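Local atomic coordinates of SnoaL-like domain protein (Mycobacterium hassiacum, PDB entry 6P44), a protein that probably catalyses the isomerisation of delta-5 to delta-4 3-ketosteroids, as a dimeric steroid delta-isomerase with an NTF2-like fold. Residues Y30-V36 / I46-I51; H75-W81 / I96-F102. The protein carries 1 engineered substitution. Where two conformers were deposited one is given. Residue numbers count along the deposited sequence, not the author numbering.

Contact 1: residues Y30-V36 / I46-I51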
ATOM      1  N   TYR B  30      10.885  13.909   6.087  1.00 14.49           N
ATOM      2  CA  TYR B  30      11.333  13.263   4.868  1.00 15.04           C
ATOM      3  C   TYR B  30      12.841  13.381   4.714  1.00 16.12           C
ATOM      4  O   TYR B  30      13.461  14.349   5.161  1.00 17.48           O
ATOM      5  CB  TYR B  30      10.662  13.900   3.659  1.00 14.60           C
ATOM      6  CG  TYR B  30       9.226  13.460   3.432  1.00 13.01           C
ATOM      7  CD1 TYR B  30       8.959  12.343   2.658  1.00 12.74           C
ATOM      8  CD2 TYR B  30       8.155  14.177   3.949  1.00 14.38           C
ATOM      9  CE1 TYR B  30       7.667  11.947   2.391  1.00 13.28           C
ATOM     10  CE2 TYR B  30       6.840  13.787   3.682  1.00 13.41           C
ATOM     11  CZ  TYR B  30       6.610  12.657   2.911  1.00 13.07           C
ATOM     12  OH  TYR B  30       5.342  12.214   2.609  1.00 13.10           O
ATOM     13  N   ALA B  31      13.420  12.367   4.072  1.00 15.67           N
ATOM     14  CA  ALA B  31      14.827  12.362   3.701  1.00 16.00           C
ATOM     15  C   ALA B  31      15.116  13.426   2.644  1.00 16.01           C
ATOM     16  O   ALA B  31      14.225  13.883   1.922  1.00 16.55           O
ATOM     17  CB  ALA B  31      15.200  10.984   3.156  1.00 16.89           C
ATOM     18  N   ASP B  32      16.393  13.802   2.540  1.00 16.75           N
ATOM     19  CA  ASP B  32      16.786  14.842   1.590  1.00 18.34           C
ATOM     20  C   ASP B  32      16.402  14.479   0.159  1.00 19.59           C
ATOM     21  O   ASP B  32      16.040  15.361  -0.632  1.00 20.96           O
ATOM     22  CB  ASP B  32      18.300  15.078   1.645  1.00 20.07           C
ATOM     23  CG  ASP B  32      18.783  15.711   2.956  1.00 23.61           C
ATOM     24  OD1 ASP B  32      17.972  16.195   3.774  1.00 25.02           O
ATOM     25  OD2 ASP B  32      20.013  15.714   3.154  1.00 26.92           O
ATOM     26  N   ASP B  33      16.501  13.195  -0.200  1.00 19.43           N
ATOM     27  CA  ASP B  33      16.214  12.700  -1.549  1.00 19.71           C
ATOM     28  C   ASP B  33      14.938  11.859  -1.599  1.00 17.56           C
ATOM     29  O   ASP B  33      14.790  10.969  -2.449  1.00 18.09           O
ATOM     30  CB  ASP B  33      17.398  11.892  -2.073  1.00 24.89           C
ATOM     31  CG  ASP B  33      17.717  10.671  -1.220  1.00 28.63           C
ATOM     32  OD1 ASP B  33      17.208  10.540  -0.083  1.00 28.65           O
ATOM     33  OD2 ASP B  33      18.496   9.822  -1.705  1.00 32.74           O
ATOM     34  N   ALA B  34      14.010  12.140  -0.696  1.00 15.51           N
ATOM     35  CA  ALA B  34      12.781  11.377  -0.618  1.00 14.43           C
ATOM     36  C   ALA B  34      11.914  11.633  -1.841  1.00 14.41           C
ATOM     37  O   ALA B  34      12.070  12.629  -2.551  1.00 14.41           O
ATOM     38  CB  ALA B  34      11.999  11.791   0.630  1.00 14.77           C
ATOM     39  N   THR B  35      10.972  10.725  -2.063  1.00 13.19           N
ATOM     40  CA  THR B  35       9.972  10.869  -3.104  1.00 13.36           C
ATOM     41  C   THR B  35       8.571  10.858  -2.510  1.00 12.34           C
ATOM     42  O   THR B  35       8.289  10.145  -1.544  1.00 12.48           O
ATOM     43  CB  THR B  35      10.090   9.740  -4.140  1.00 13.71           C
ATOM     44  OG1 THR B  35       9.945   8.461  -3.497  1.00 13.92           O
ATOM     45  CG2 THR B  35      11.438   9.800  -4.834  1.00 14.94           C
ATOM     46  N   VAL B  36       7.680  11.639  -3.118  1.00 12.57           N
ATOM     47  CA  VAL B  36       6.259  11.641  -2.774  1.00 12.05           C
ATOM     48  C   VAL B  36       5.478  11.467  -4.062  1.00 11.85           C
ATOM     49  O   VAL B  36       5.654  12.241  -5.013  1.00 12.58           O
ATOM     50  CB  VAL B  36       5.825  12.934  -2.060  1.00 12.76           C
ATOM     51  CG1 VAL B  36       4.293  13.003  -1.956  1.00 13.58           C
ATOM     52  CG2 VAL B  36       6.457  13.013  -0.680  1.00 13.58           C
ATOM     53  N   ILE B  46      10.336  14.979  -6.031  1.00 14.78           N
ATOM     54  CA  ILE B  46      11.627  14.433  -5.632  1.00 16.05           C
ATOM     55  C   ILE B  46      12.407  15.479  -4.843  1.00 16.21           C
ATOM     56  O   ILE B  46      12.652  16.593  -5.334  1.00 17.45           O
ATOM     57  CB  ILE B  46      12.434  13.972  -6.861  1.00 17.92           C
ATOM     58  CG1 ILE B  46      11.662  12.911  -7.650  1.00 19.73           C
ATOM     59  CG2 ILE B  46      13.797  13.426  -6.428  1.00 19.19           C
ATOM     60  CD1 ILE B  46      12.288  12.556  -9.035  1.00 21.39           C
ATOM     61  N   GLY B  47      12.838  15.103  -3.644  1.00 16.14           N
ATOM     62  CA  GLY B  47      13.688  15.944  -2.805  1.00 17.51           C
ATOM     63  C   GLY B  47      12.894  16.802  -1.839  1.00 18.46           C
ATOM     64  O   GLY B  47      11.743  17.156  -2.076  1.00 18.36           O
ATOM     65  N   ARG B  48      13.540  17.171  -0.723  1.00 20.74           N
ATOM     66  CA  ARG B  48      12.795  17.850   0.336  1.00 22.22           C
ATOM     67  C   ARG B  48      12.239  19.203  -0.115  1.00 21.71           C
ATOM     68  O   ARG B  48      11.133  19.578   0.281  1.00 22.19           O
ATOM     69  CB  ARG B  48      13.592  17.984   1.640  1.00 24.37           C
ATOM     70  CG  ARG B  48      12.688  18.498   2.785  1.00 25.11           C
ATOM     71  CD  ARG B  48      13.397  18.705   4.130  1.00 25.10           C
ATOM     72  NE  ARG B  48      13.949  17.462   4.661  1.00 25.10           N
ATOM     73  CZ  ARG B  48      15.222  17.105   4.536  1.00 25.60           C
ATOM     74  NH1 ARG B  48      16.082  17.901   3.911  1.00 27.57           N
ATOM     75  NH2 ARG B  48      15.639  15.956   5.040  1.00 26.01           N
ATOM     76  N   GLN B  49      12.982  19.943  -0.942  0.50 21.77           N
ATOM     77  CA  GLN B  49      12.503  21.250  -1.389  0.50 21.99           C
ATOM     78  C   GLN B  49      11.198  21.123  -2.169  0.50 20.31           C
ATOM     79  O   GLN B  49      10.239  21.867  -1.925  0.50 20.39           O
ATOM     80  CB  GLN B  49      13.581  21.941  -2.224  0.50 24.55           C
ATOM     81  CG  GLN B  49      14.816  22.294  -1.420  0.50 27.03           C
ATOM     82  CD  GLN B  49      15.993  22.687  -2.285  0.50 29.26           C
ATOM     83  OE1 GLN B  49      16.803  21.842  -2.662  0.50 30.29           O
ATOM     84  NE2 GLN B  49      16.102  23.974  -2.596  0.50 30.02           N
ATOM     85  N   ALA B  50      11.144  20.183  -3.114  1.00 18.46           N
ATOM     86  CA  ALA B  50       9.915  19.940  -3.871  1.00 17.99           C
ATOM     87  C   ALA B  50       8.800  19.426  -2.968  1.00 16.73           C
ATOM     88  O   ALA B  50       7.631  19.791  -3.133  1.00 16.93           O
ATOM     89  CB  ALA B  50      10.180  18.938  -4.990  1.00 18.81           C
ATOM     90  N   ILE B  51       9.144  18.572  -2.010  1.00 15.65           N
ATOM     91  CA  ILE B  51       8.153  18.040  -1.082  1.00 15.48           C
ATOM     92  C   ILE B  51       7.589  19.150  -0.198  1.00 15.99           C
ATOM     93  O   ILE B  51       6.373  19.238   0.001  1.00 16.28           O
ATOM     94  CB  ILE B  51       8.762  16.879  -0.282  1.00 15.21           C
ATOM     95  CG1 ILE B  51       8.993  15.684  -1.211  1.00 15.36           C
ATOM     96  CG2 ILE B  51       7.868  16.504   0.891  1.00 16.42           C
ATOM     97  CD1 ILE B  51       9.865  14.578  -0.628  1.00 15.55           C
TER
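I51, in the first turn of the helix that starts at R48, is the apolar centre. Its CG2 lies over a face of the Y30 ring (CH-pi, 4.1 Å from I51 CG2 to the ring centroid), its CD1 reaches A34 CB at 3.7 Å and its CG1 meets V36 CG2 at 3.7 Å. Strand 108-121 backs this cluster through I108 and M111, while the Y30 hydroxyl is hydrogen-bonded to that of Y55. Between Y30 and V36 the chain turns a corner: A31 to A34 form a type I beta turn, closed by A34 N to A31 O at 3.2 Å. After this corner, strand 34-37 of the curved sheet of the NTF2-like fold runs beside strand 45-46 and helix 48-54. T35 and I46 are an antiparallel non-hydrogen-bonded pair (CA-CA 4.7 Å), and G47 N donates to A34 O at 2.8 Å, almost linearly. G47, the N-cap residue, has phi/psi of 93/154°, where a CB would jam against the preceding carbonyl; G47 CA makes a CA-H...O contact with D32 O at 3.3 Å. The next amide, R48 N, donates to that same D32 O at 3.1 Å. Outermost, the R48 guanidinium reaches back to the corner: NH2 donates to Y30 O at 2.7 Å, and R48 NH1 and NH2 both donate to D32 OD1, at 2.5 and 2.7 Å, in a salt bridge near the surface.

Contact 2: residues H75-W81 / I96-F102; sequences HEVAFYW and IISVMTF. With DNX (3,4-dinitrophenol), chain H.
A side-chain hydrogen bond crosses this hairpin: W81 NE1 donates to S98 OG at 2.9 Å (171°; W81 chi1 p, S98 chi1 m). Strands 76-81 and 96-102 are extended and antiparallel, axes 4.7 Å apart at 167°. V77-M100, F79-S98 and W81-I96 are hydrogen-bonded pairs (CA-CA 5.3-5.4 Å): V77 N-M100 O 2.8 Å, M100 N-V77 O 2.9 Å; F79 N-S98 O 2.9 Å, S98 N-F79 O 2.8 Å; W81 N-I96 O and I96 N-W81 O 2.9 Å each. E76-T101, A78-V99 and Y80-I97 are non-hydrogen-bonded (CA-CA 4.3-4.5 Å). On the W81 face, the F79 ring (chi1 p) covers S98 CB, 3.7 Å from its centroid, and I96 CD1 sits 3.8 Å from the W81 six-membered-ring centroid. W81 lines the 3,4-dinitrophenol pocket, its CZ2 3.5 Å from DNX O1, in the cone-like cavity characteristic of ketosteroid isomerases. On the A78 face, E76 forms a salt bridge to K112 and a hydrogen bond to Y114, both of the second subunit, whose Y80 ring meets Y80. Helix 4-20 covers F79 and W81, and strands 64-73 and 108-121 flank the hairpin.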
ATOM      1  N   HIS B  75      11.078  -2.194   6.648  0.58 11.13           N
ATOM      2  CA  HIS B  75      11.360  -0.766   6.547  0.58 11.36           C
ATOM      3  C   HIS B  75      10.153   0.032   6.072  0.58 10.52           C
ATOM      4  O   HIS B  75      10.301   1.195   5.665  0.58 11.36           O
ATOM      5  CB  HIS B  75      12.562  -0.528   5.626  0.58 13.44           C
ATOM      6  CG  HIS B  75      13.780  -1.285   6.040  0.58 15.90           C
ATOM      7  ND1 HIS B  75      14.477  -0.999   7.195  0.58 18.51           N
ATOM      8  CD2 HIS B  75      14.406  -2.344   5.476  0.58 18.68           C
ATOM      9  CE1 HIS B  75      15.490  -1.837   7.315  0.58 18.62           C
ATOM     10  NE2 HIS B  75      15.467  -2.666   6.287  0.58 18.46           N
ATOM     11  N   GLU B  76       8.963  -0.569   6.117  1.00 10.62           N
ATOM     12  CA  GLU B  76       7.773   0.010   5.518  1.00 10.41           C
ATOM     13  C   GLU B  76       6.654   0.156   6.546  1.00 10.33           C
ATOM     14  O   GLU B  76       6.597  -0.553   7.549  1.00 11.41           O
ATOM     15  CB  GLU B  76       7.268  -0.841   4.344  1.00 11.47           C
ATOM     16  CG  GLU B  76       8.359  -1.281   3.371  1.00 12.17           C
ATOM     17  CD  GLU B  76       7.846  -1.576   1.974  1.00 11.72           C
ATOM     18  OE1 GLU B  76       6.723  -1.141   1.622  1.00 12.06           O
ATOM     19  OE2 GLU B  76       8.585  -2.240   1.230  1.00 13.72           O
ATOM     20  N   VAL B  77       5.717   1.047   6.239  1.00 10.86           N
ATOM     21  CA  VAL B  77       4.456   1.116   6.968  1.00 11.21           C
ATOM     22  C   VAL B  77       3.339   1.311   5.952  1.00 11.06           C
ATOM     23  O   VAL B  77       3.379   2.259   5.160  1.00 11.10           O
ATOM     24  CB  VAL B  77       4.418   2.262   7.995  1.00 11.70           C
ATOM     25  CG1 VAL B  77       3.094   2.215   8.754  1.00 12.36           C
ATOM     26  CG2 VAL B  77       5.587   2.192   8.974  1.00 12.08           C
ATOM     27  N   ALA B  78       2.358   0.416   5.963  1.00 10.25           N
ATOM     28  CA  ALA B  78       1.130   0.579   5.194  1.00 10.43           C
ATOM     29  C   ALA B  78       0.037   0.956   6.165  1.00 11.19           C
ATOM     30  O   ALA B  78      -0.087   0.337   7.228  1.00 12.56           O
ATOM     31  CB  ALA B  78       0.734  -0.702   4.466  1.00 11.31           C
ATOM     32  N   PHE B  79      -0.739   1.980   5.827  1.00 11.68           N
ATOM     33  CA  PHE B  79      -1.778   2.445   6.734  1.00 11.66           C
ATOM     34  C   PHE B  79      -3.005   2.895   5.969  1.00 11.81           C
ATOM     35  O   PHE B  79      -2.901   3.490   4.895  1.00 13.33           O
ATOM     36  CB  PHE B  79      -1.296   3.507   7.738  1.00 12.52           C
ATOM     37  CG  PHE B  79      -0.568   4.699   7.150  1.00 12.55           C
ATOM     38  CD1 PHE B  79       0.713   4.596   6.615  1.00 12.35           C
ATOM     39  CD2 PHE B  79      -1.154   5.950   7.199  1.00 13.26           C
ATOM     40  CE1 PHE B  79       1.382   5.729   6.133  1.00 13.12           C
ATOM     41  CE2 PHE B  79      -0.492   7.070   6.698  1.00 13.60           C
ATOM     42  CZ  PHE B  79       0.770   6.953   6.187  1.00 12.91           C
ATOM     43  N   TYR B  80      -4.162   2.557   6.523  1.00 12.11           N
ATOM     44  CA  TYR B  80      -5.460   2.920   5.973  1.00 12.83           C
ATOM     45  C   TYR B  80      -6.067   3.906   6.961  1.00 12.93           C
ATOM     46  O   TYR B  80      -6.142   3.615   8.162  1.00 13.74           O
ATOM     47  CB  TYR B  80      -6.301   1.647   5.845  1.00 14.08           C
ATOM     48  CG  TYR B  80      -7.668   1.784   5.219  1.00 15.64           C
ATOM     49  CD1 TYR B  80      -7.940   2.724   4.234  1.00 16.12           C
ATOM     50  CD2 TYR B  80      -8.703   0.954   5.625  1.00 17.89           C
ATOM     51  CE1 TYR B  80      -9.205   2.821   3.672  1.00 17.88           C
ATOM     52  CE2 TYR B  80      -9.960   1.054   5.069  1.00 20.02           C
ATOM     53  CZ  TYR B  80     -10.208   1.984   4.096  1.00 20.24           C
ATOM     54  OH  TYR B  80     -11.477   2.084   3.542  1.00 22.03           O
ATOM     55  N   TRP B  81      -6.405   5.100   6.478  1.00 12.78           N
ATOM     56  CA  TRP B  81      -6.684   6.216   7.366  1.00 13.30           C
ATOM     57  C   TRP B  81      -7.660   7.179   6.712  1.00 13.71           C
ATOM     58  O   TRP B  81      -7.922   7.115   5.511  1.00 14.47           O
ATOM     59  CB  TRP B  81      -5.398   6.928   7.769  1.00 13.74           C
ATOM     60  CG  TRP B  81      -4.628   7.542   6.638  1.00 12.76           C
ATOM     61  CD1 TRP B  81      -3.930   6.888   5.665  1.00 13.51           C
ATOM     62  CD2 TRP B  81      -4.443   8.939   6.392  1.00 13.72           C
ATOM     63  NE1 TRP B  81      -3.323   7.788   4.830  1.00 13.51           N
ATOM     64  CE2 TRP B  81      -3.613   9.058   5.258  1.00 13.91           C
ATOM     65  CE3 TRP B  81      -4.883  10.103   7.030  1.00 15.99           C
ATOM     66  CZ2 TRP B  81      -3.229  10.295   4.738  1.00 15.89           C
ATOM     67  CZ3 TRP B  81      -4.508  11.329   6.515  1.00 17.30           C
ATOM     68  CH2 TRP B  81      -3.685  11.419   5.390  1.00 17.51           C
ATOM     69  N   ILE B  96      -8.103   6.845   2.620  0.54 14.32           N
ATOM     70  CA  ILE B  96      -6.800   6.772   1.960  0.54 13.03           C
ATOM     71  C   ILE B  96      -6.068   5.502   2.378  0.54 12.18           C
ATOM     72  O   ILE B  96      -6.039   5.159   3.565  0.54 13.32           O
ATOM     73  CB  ILE B  96      -5.952   8.008   2.341  0.54 12.42           C
ATOM     74  CG1 ILE B  96      -6.694   9.308   1.997  0.54 13.22           C
ATOM     75  CG2 ILE B  96      -4.576   7.973   1.654  0.54 11.73           C
ATOM     76  CD1 ILE B  96      -6.221  10.516   2.789  0.54 14.18           C
ATOM     77  N   ILE B  97      -5.431   4.830   1.409  1.00 11.74           N
ATOM     78  CA  ILE B  97      -4.418   3.804   1.673  1.00 11.74           C
ATOM     79  C   ILE B  97      -3.068   4.418   1.341  1.00 11.50           C
ATOM     80  O   ILE B  97      -2.863   4.897   0.220  1.00 10.89           O
ATOM     81  CB  ILE B  97      -4.636   2.517   0.855  1.00 12.30           C
ATOM     82  CG1 ILE B  97      -5.958   1.846   1.216  1.00 13.47           C
ATOM     83  CG2 ILE B  97      -3.468   1.541   1.077  1.00 13.25           C
ATOM     84  CD1 ILE B  97      -6.328   0.693   0.309  1.00 15.28           C
ATOM     85  N   SER B  98      -2.147   4.390   2.305  1.00 10.97           N
ATOM     86  CA  SER B  98      -0.827   4.966   2.131  1.00 10.97           C
ATOM     87  C   SER B  98       0.245   3.936   2.447  1.00 10.43           C
ATOM     88  O   SER B  98       0.074   3.069   3.299  1.00 10.66           O
ATOM     89  CB  SER B  98      -0.606   6.140   3.055  1.00 11.37           C
ATOM     90  OG  SER B  98      -1.480   7.200   2.712  1.00 12.69           O
ATOM     91  N   VAL B  99       1.378   4.048   1.752  1.00 10.06           N
ATOM     92  CA  VAL B  99       2.579   3.281   2.076  1.00 10.18           C
ATOM     93  C   VAL B  99       3.754   4.239   2.160  1.00 10.70           C
ATOM     94  O   VAL B  99       4.002   5.023   1.234  1.00 10.85           O
ATOM     95  CB  VAL B  99       2.870   2.192   1.022  1.00 10.83           C
ATOM     96  CG1 VAL B  99       4.176   1.477   1.322  1.00 11.70           C
ATOM     97  CG2 VAL B  99       1.734   1.183   0.973  1.00 11.38           C
ATOM     98  N   MET B 100       4.483   4.162   3.268  1.00 10.29           N
ATOM     99  CA  MET B 100       5.745   4.860   3.431  1.00 10.14           C
ATOM    100  C   MET B 100       6.874   3.857   3.631  1.00 10.47           C
ATOM    101  O   MET B 100       6.679   2.785   4.206  1.00 11.46           O
ATOM    102  CB  MET B 100       5.696   5.809   4.626  1.00 10.93           C
ATOM    103  CG  MET B 100       4.870   7.047   4.354  1.00 11.16           C
ATOM    104  SD  MET B 100       4.806   8.100   5.827  1.00 12.49           S
ATOM    105  CE  MET B 100       4.054   9.571   5.131  1.00 12.80           C
ATOM    106  N   THR B 101       8.056   4.204   3.137  1.00 11.09           N
ATOM    107  CA  THR B 101       9.264   3.451   3.420  1.00 11.71           C
ATOM    108  C   THR B 101      10.273   4.391   4.051  1.00 11.43           C
ATOM    109  O   THR B 101      10.188   5.611   3.895  1.00 11.94           O
ATOM    110  CB  THR B 101       9.857   2.786   2.170  1.00 13.21           C
ATOM    111  OG1 THR B 101      10.454   3.775   1.329  1.00 13.37           O
ATOM    112  CG2 THR B 101       8.794   2.014   1.393  1.00 13.82           C
ATOM    113  N   PHE B 102      11.211   3.805   4.792  1.00 11.75           N
ATOM    114  CA  PHE B 102      12.070   4.561   5.696  1.00 12.85           C
ATOM    115  C   PHE B 102      13.531   4.205   5.475  1.00 14.54           C
ATOM    116  O   PHE B 102      13.866   3.048   5.213  1.00 14.76           O
ATOM    117  CB  PHE B 102      11.649   4.258   7.155  1.00 12.79           C
ATOM    118  CG  PHE B 102      10.264   4.720   7.438  1.00 12.07           C
ATOM    119  CD1 PHE B 102       9.179   3.946   7.048  1.00 12.38           C
ATOM    120  CD2 PHE B 102      10.032   5.970   7.999  1.00 12.00           C
ATOM    121  CE1 PHE B 102       7.899   4.386   7.240  1.00 12.70           C
ATOM    122  CE2 PHE B 102       8.746   6.415   8.216  1.00 12.83           C
ATOM    123  CZ  PHE B 102       7.677   5.641   7.801  1.00 12.18           C
TER
HETATM  124  C1  DNX H 201      -1.551  12.534   2.346  0.52 16.50           C
HETATM  125  C2  DNX H 201      -1.610  13.900   2.581  0.52 19.35           C
HETATM  126  C3  DNX H 201      -2.547  14.651   1.908  0.52 22.36           C
HETATM  127  N3  DNX H 201      -2.549  16.090   2.173  0.52 26.43           N
HETATM  128  C4  DNX H 201      -3.430  14.060   1.016  0.52 21.50           C
HETATM  129  N4  DNX H 201      -4.426  14.831   0.275  0.52 24.55           N
HETATM  130  C5  DNX H 201      -3.375  12.697   0.794  0.52 18.92           C
HETATM  131  C6  DNX H 201      -2.431  11.933   1.456  0.52 17.17           C
HETATM  132  O1  DNX H 201      -0.618  11.794   3.003  0.52 14.05           O
HETATM  133  O31 DNX H 201      -1.813  16.800   1.509  0.52 27.39           O
HETATM  134  O32 DNX H 201      -3.266  16.514   3.068  0.52 28.64           O
HETATM  135  O41 DNX H 201      -4.664  14.508  -0.877  0.52 25.82           O
HETATM  136  O42 DNX H 201      -4.987  15.754   0.846  0.52 25.25           O

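Overall arrangement
After helices 4-20 and 23-29 the chain enters contact 1, which closes the short loop between 30-36 and 46-51 and ties the 45-46 edge of the sheet and the start of helix 48-54 to strand 34-37. Strand 64-73 follows, and then contact 2 closes the hairpin of 76-85 and 92-102. The two loops run in series, neither enclosing nor crossing the other. Strand 108-121, the last, lies between strands 34-37 and 92-102 and so joins both contacts into one curved sheet. Their centres are about 16 Å apart, yet they touch where Y30 OH packs against M100 CE at 3.9 Å, near the bound dinitrophenol.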